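Local coordinates for protein eukaryotic translation initiation factor 4 gamma 5 (Trypanosoma cruzi, PDB 6OZU) that probably acts in translation initiation as an eIF4G-type scaffold, whose MIF4G domain may bind the helicase eIF4A, as in relatives, at residues Leu23-Met26 with Lys27-Thr31; Arg215-Gln218 with Phe219-Leu222. All coordinates share one frame; numbering follows the deposited sequence.

Interaction 1 (Leu23-Met26 with Lys27-Thr31); sequences LPKM and KEELT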
loop_
_atom_site.group_PDB
_atom_site.type_symbol
_atom_site.label_atom_id
_atom_site.label_comp_id
_atom_site.label_asym_id
_atom_site.label_seq_id
_atom_site.Cartn_x
_atom_site.Cartn_y
_atom_site.Cartn_z
ATOM N N LEU A 23 13.514 4.296 -16.204
ATOM C CA LEU A 23 13.131 3.113 -15.437
ATOM C C LEU A 23 13.835 1.810 -15.949
ATOM O O LEU A 23 14.396 1.099 -15.107
ATOM C CB LEU A 23 11.594 2.973 -15.362
ATOM C CG LEU A 23 11.024 1.769 -14.605
ATOM C CD1 LEU A 23 11.320 1.834 -13.106
ATOM C CD2 LEU A 23 9.548 1.657 -14.835
ATOM N N PRO A 24 13.917 1.525 -17.288
ATOM C CA PRO A 24 14.625 0.307 -17.742
ATOM C C PRO A 24 16.122 0.274 -17.416
ATOM O O PRO A 24 16.666 -0.810 -17.166
ATOM C CB PRO A 24 14.373 0.289 -19.253
ATOM C CG PRO A 24 13.190 1.179 -19.465
ATOM C CD PRO A 24 13.337 2.245 -18.442
ATOM N N LYS A 25 16.780 1.454 -17.404
ATOM C CA LYS A 25 18.200 1.606 -17.059
ATOM C C LYS A 25 18.374 1.393 -15.552
ATOM O O LYS A 25 19.389 0.854 -15.119
ATOM C CB LYS A 25 18.735 2.997 -17.480
ATOM C CG LYS A 25 20.257 3.121 -17.359
ATOM C CD LYS A 25 20.804 4.484 -17.765
ATOM C CE LYS A 25 22.319 4.493 -17.691
ATOM N NZ LYS A 25 22.912 5.743 -18.240
ATOM N N MET A 26 17.369 1.803 -14.765
ATOM C CA MET A 26 17.358 1.683 -13.307
ATOM C C MET A 26 17.130 0.238 -12.856
ATOM O O MET A 26 17.765 -0.221 -11.896
ATOM C CB MET A 26 16.363 2.681 -12.677
ATOM C CG MET A 26 16.783 4.147 -12.848
ATOM S SD MET A 26 18.496 4.501 -12.354
ATOM C CE MET A 26 19.296 4.676 -13.968
ATOM N N LYS A 27 16.258 -0.487 -13.591
ATOM C CA LYS A 27 15.968 -1.902 -13.393
ATOM C C LYS A 27 17.240 -2.707 -13.656
ATOM O O LYS A 27 17.547 -3.619 -12.877
ATOM C CB LYS A 27 14.856 -2.363 -14.341
ATOM C CG LYS A 27 13.457 -1.988 -13.878
ATOM C CD LYS A 27 12.426 -2.449 -14.877
ATOM C CE LYS A 27 11.041 -2.238 -14.363
ATOM N NZ LYS A 27 10.063 -2.188 -15.480
ATOM N N GLU A 28 17.994 -2.367 -14.736
ATOM C CA GLU A 28 19.220 -3.106 -15.039
ATOM C C GLU A 28 20.361 -2.721 -14.082
ATOM O O GLU A 28 21.180 -3.591 -13.777
ATOM C CB GLU A 28 19.628 -3.051 -16.527
ATOM C CG GLU A 28 19.969 -1.687 -17.101
ATOM C CD GLU A 28 19.916 -1.595 -18.617
ATOM O OE1 GLU A 28 20.837 -0.984 -19.208
ATOM O OE2 GLU A 28 18.950 -2.126 -19.214
ATOM N N GLU A 29 20.384 -1.459 -13.560
ATOM C CA GLU A 29 21.370 -1.030 -12.554
ATOM C C GLU A 29 21.182 -1.798 -11.227
ATOM O O GLU A 29 22.165 -2.125 -10.565
ATOM C CB GLU A 29 21.295 0.479 -12.305
ATOM C CG GLU A 29 22.158 1.295 -13.247
ATOM C CD GLU A 29 22.554 2.667 -12.735
ATOM O OE1 GLU A 29 22.525 3.628 -13.539
ATOM O OE2 GLU A 29 22.909 2.782 -11.539
ATOM N N LEU A 30 19.914 -2.086 -10.859
ATOM C CA LEU A 30 19.546 -2.818 -9.652
ATOM C C LEU A 30 19.917 -4.293 -9.782
ATOM O O LEU A 30 20.515 -4.837 -8.849
ATOM C CB LEU A 30 18.054 -2.630 -9.332
ATOM C CG LEU A 30 17.511 -3.244 -8.030
ATOM C CD1 LEU A 30 18.049 -2.530 -6.795
ATOM C CD2 LEU A 30 16.009 -3.173 -8.005
ATOM N N THR A 31 19.620 -4.933 -10.946
ATOM C CA THR A 31 19.979 -6.343 -11.187
ATOM C C THR A 31 21.500 -6.523 -11.199
ATOM O O THR A 31 21.988 -7.575 -10.784
ATOM C CB THR A 31 19.293 -6.940 -12.431
ATOM O OG1 THR A 31 19.834 -6.355 -13.619
ATOM C CG2 THR A 31 17.758 -6.829 -12.388
#
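The short helix 23-31 of this MIF4G domain is held by its backbone bonds and carries two side-chain contacts, the i to i+4 pair of L23 and K27 and the i to i+3 pair of M26 and E29. K27 N donates to L23 O at 2.9 Å, and E28 N, E29 N and L30 N bond in turn to P24 O, K25 O and M26 O. P24 sits in the first turn, where its missing N-H costs the helix no bond. The K27 chain has its CG beside the backbone N (chi1 -79°) and runs on extended, back toward the helix start, with CG 3.5 Å from L23 O. Its far end crosses the isobutyl group of L23 at a slant, CE lying 4.0 Å from L23 CG and NZ 3.9 Å from L23 CD2. Outside the two segments, K27 NZ has a long, weak ionic contact with a sulfate, probably from the crystallisation liquor. As in other MIF4G domains the fold is a stack of antiparallel helices, and this helix touches two of them with different side chains: L23, K27 and L30 meet helix 63-76, whereas M26 and E29 face helix 6-17. M26 and E29 point the same way, side by side; bends at chi2 and chi3 carry the methyl of M26 to the carboxylate, with CE 3.4 Å from E29 OE1. The other oxygen, E29 OE2, forms a salt bridge to R17, which probably favours a charged carboxylate. K25 is fully extended, a nearby opposite charge whose NZ stays 5.2 Å from E29 OE1, too far for direct contact. E28 folds back over the first turn, its CG 3.3 Å from K25 O.

Interaction 2 (Arg215-Gln218 with Phe219-Leu222); sequences RRMQ and FLLL. With SO4 (sulfate ion), chain D; SO4 (sulfate ion), chain E.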
loop_
_atom_site.group_PDB
_atom_site.type_symbol
_atom_site.label_atom_id
_atom_site.label_comp_id
_atom_site.label_asym_id
_atom_site.label_seq_id
_atom_site.Cartn_x
_atom_site.Cartn_y
_atom_site.Cartn_z
ATOM N N ARG A 215 -26.342 0.130 8.462
ATOM C CA ARG A 215 -27.021 0.673 7.279
ATOM C C ARG A 215 -26.080 1.463 6.351
ATOM O O ARG A 215 -26.014 1.141 5.159
ATOM C CB ARG A 215 -28.269 1.526 7.662
ATOM C CG ARG A 215 -29.340 0.894 8.566
ATOM C CD ARG A 215 -30.362 1.921 8.990
ATOM N NE ARG A 215 -30.056 2.559 10.279
ATOM C CZ ARG A 215 -30.877 3.373 10.938
ATOM N NH1 ARG A 215 -32.082 3.643 10.458
ATOM N NH2 ARG A 215 -30.498 3.916 12.088
ATOM N N ARG A 216 -25.339 2.471 6.888
ATOM C CA ARG A 216 -24.447 3.296 6.070
ATOM C C ARG A 216 -23.257 2.490 5.578
ATOM O O ARG A 216 -22.828 2.686 4.438
ATOM C CB ARG A 216 -23.958 4.546 6.812
ATOM C CG ARG A 216 -24.952 5.677 7.024
ATOM C CD ARG A 216 -24.429 6.627 8.094
ATOM N NE ARG A 216 -24.234 5.916 9.361
ATOM C CZ ARG A 216 -23.600 6.378 10.431
ATOM N NH1 ARG A 216 -23.031 7.579 10.411
ATOM N NH2 ARG A 216 -23.527 5.643 11.528
ATOM N N MET A 217 -22.753 1.560 6.426
ATOM C CA MET A 217 -21.609 0.697 6.133
ATOM C C MET A 217 -21.917 -0.319 5.023
ATOM O O MET A 217 -21.058 -0.602 4.179
ATOM C CB MET A 217 -21.089 0.010 7.405
ATOM C CG MET A 217 -19.686 -0.558 7.249
ATOM S SD MET A 217 -18.422 0.706 6.933
ATOM C CE MET A 217 -17.567 0.639 8.436
ATOM N N GLN A 218 -23.135 -0.866 5.028
ATOM C CA GLN A 218 -23.559 -1.797 4.009
ATOM C C GLN A 218 -23.800 -1.072 2.709
ATOM O O GLN A 218 -23.434 -1.600 1.663
ATOM C CB GLN A 218 -24.796 -2.548 4.449
ATOM C CG GLN A 218 -24.592 -4.035 4.300
ATOM C CD GLN A 218 -25.881 -4.780 4.319
ATOM O OE1 GLN A 218 -26.663 -4.695 3.386
ATOM N NE2 GLN A 218 -26.118 -5.532 5.381
ATOM N N PHE A 219 -24.377 0.153 2.763
ATOM C CA PHE A 219 -24.597 0.965 1.565
ATOM C C PHE A 219 -23.248 1.345 0.940
ATOM O O PHE A 219 -23.096 1.242 -0.275
ATOM C CB PHE A 219 -25.479 2.204 1.849
ATOM C CG PHE A 219 -25.937 2.918 0.596
ATOM C CD1 PHE A 219 -27.009 2.436 -0.152
ATOM C CD2 PHE A 219 -25.269 4.052 0.138
ATOM C CE1 PHE A 219 -27.400 3.074 -1.342
ATOM C CE2 PHE A 219 -25.672 4.695 -1.047
ATOM C CZ PHE A 219 -26.735 4.201 -1.776
ATOM N N LEU A 220 -22.261 1.710 1.776
ATOM C CA LEU A 220 -20.917 2.067 1.333
ATOM C C LEU A 220 -20.246 0.927 0.577
ATOM O O LEU A 220 -19.816 1.132 -0.558
ATOM C CB LEU A 220 -20.043 2.516 2.508
ATOM C CG LEU A 220 -18.618 2.950 2.144
ATOM C CD1 LEU A 220 -18.453 4.403 2.308
ATOM C CD2 LEU A 220 -17.615 2.241 2.963
ATOM N N LEU A 221 -20.168 -0.269 1.191
ATOM C CA LEU A 221 -19.525 -1.446 0.598
ATOM C C LEU A 221 -20.249 -1.993 -0.631
ATOM O O LEU A 221 -19.584 -2.350 -1.608
ATOM C CB LEU A 221 -19.316 -2.519 1.649
ATOM C CG LEU A 221 -18.393 -2.147 2.813
ATOM C CD1 LEU A 221 -18.606 -3.069 3.995
ATOM C CD2 LEU A 221 -16.912 -2.066 2.364
ATOM N N LEU A 222 -21.603 -1.997 -0.612
ATOM C CA LEU A 222 -22.404 -2.458 -1.743
ATOM C C LEU A 222 -22.362 -1.520 -2.923
ATOM O O LEU A 222 -22.305 -1.998 -4.050
ATOM C CB LEU A 222 -23.860 -2.770 -1.349
ATOM C CG LEU A 222 -24.052 -4.011 -0.469
ATOM C CD1 LEU A 222 -25.457 -4.115 -0.000
ATOM C CD2 LEU A 222 -23.690 -5.273 -1.214
HETATM S S SO4 D . -26.422 3.219 11.146
HETATM O O1 SO4 D . -25.657 3.645 12.323
HETATM O O2 SO4 D . -27.032 1.898 11.363
HETATM O O3 SO4 D . -25.509 3.193 9.996
HETATM O O4 SO4 D . -27.488 4.188 10.918
HETATM S S SO4 E . -20.492 6.578 14.211
HETATM O O1 SO4 E . -19.915 7.198 15.404
HETATM O O2 SO4 E . -19.647 5.433 13.860
HETATM O O3 SO4 E . -21.871 6.152 14.479
HETATM O O4 SO4 E . -20.529 7.544 13.107
#
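F219 N, L220 N, L221 N and L222 N donate in turn to R215 O, R216 O, M217 O and Q218 O, four regular alpha-helical bonds. The side chains of M217, L220 and L221 add apolar contacts to this first part of helix 215-235: M217 SD lies 4.3 Å from L220 CD2, and M217 CG is 4.2 Å from L221 CD1. M217 and L221 are buried against Y162 of helix 150-162, with L161 and P171 also touching M217, so this flank joins the last helix of the MIF4G helical stack to helix 150-162 and to the loop holding P171. At the start of the helix the amides of R215 and R216 point at a sulfate, probably from the crystallisation liquor, in an anion site of the kind often found at helix N-termini. R216 N meets O3 of this ion (chain D) at 3.2 Å, and R216 NE reaches the same oxygen at 3.1 Å in the plane of the guanidinium. R216 NH2 takes O1 at 3.0 Å, giving the arginine a two-pronged grip through its edge; a bend at chi3 (-60°) turns the group back to the ion. R215 NE holds O2 at 3.3 Å, nearly straight, while the bond from R215 N to O2 is weak. The positive end of the helix dipole would be expected to help hold the anion. R216 NH2 also makes a weak bond to O3 of a second sulfate (chain E), and the backbone amides of R169 and F170 also hydrogen-bond to bound sulfate. Farther along, Q218 and L222 run side by side, Q218 OE1 lying 3.6 Å from L222 CD1.

How the interactions relate
Both contacts are local to a single helix and fall inside the same MIF4G domain, but they sit near opposite ends of the chain. Interaction 1 comes first, on the second helix, and interaction 2 follows on the last, helix 215-235. Their centres are about 44 Å apart and their nearest atoms about 32 Å, so they do not touch. The helices they belong to pack on different partners: 23-31 on helices 6-17 and 63-76, 215-222 on helix 150-162. They lie on opposite sides of the centre of one all-helical domain, one near its first helices in sequence and one on its last, and both have a sulfate nearby.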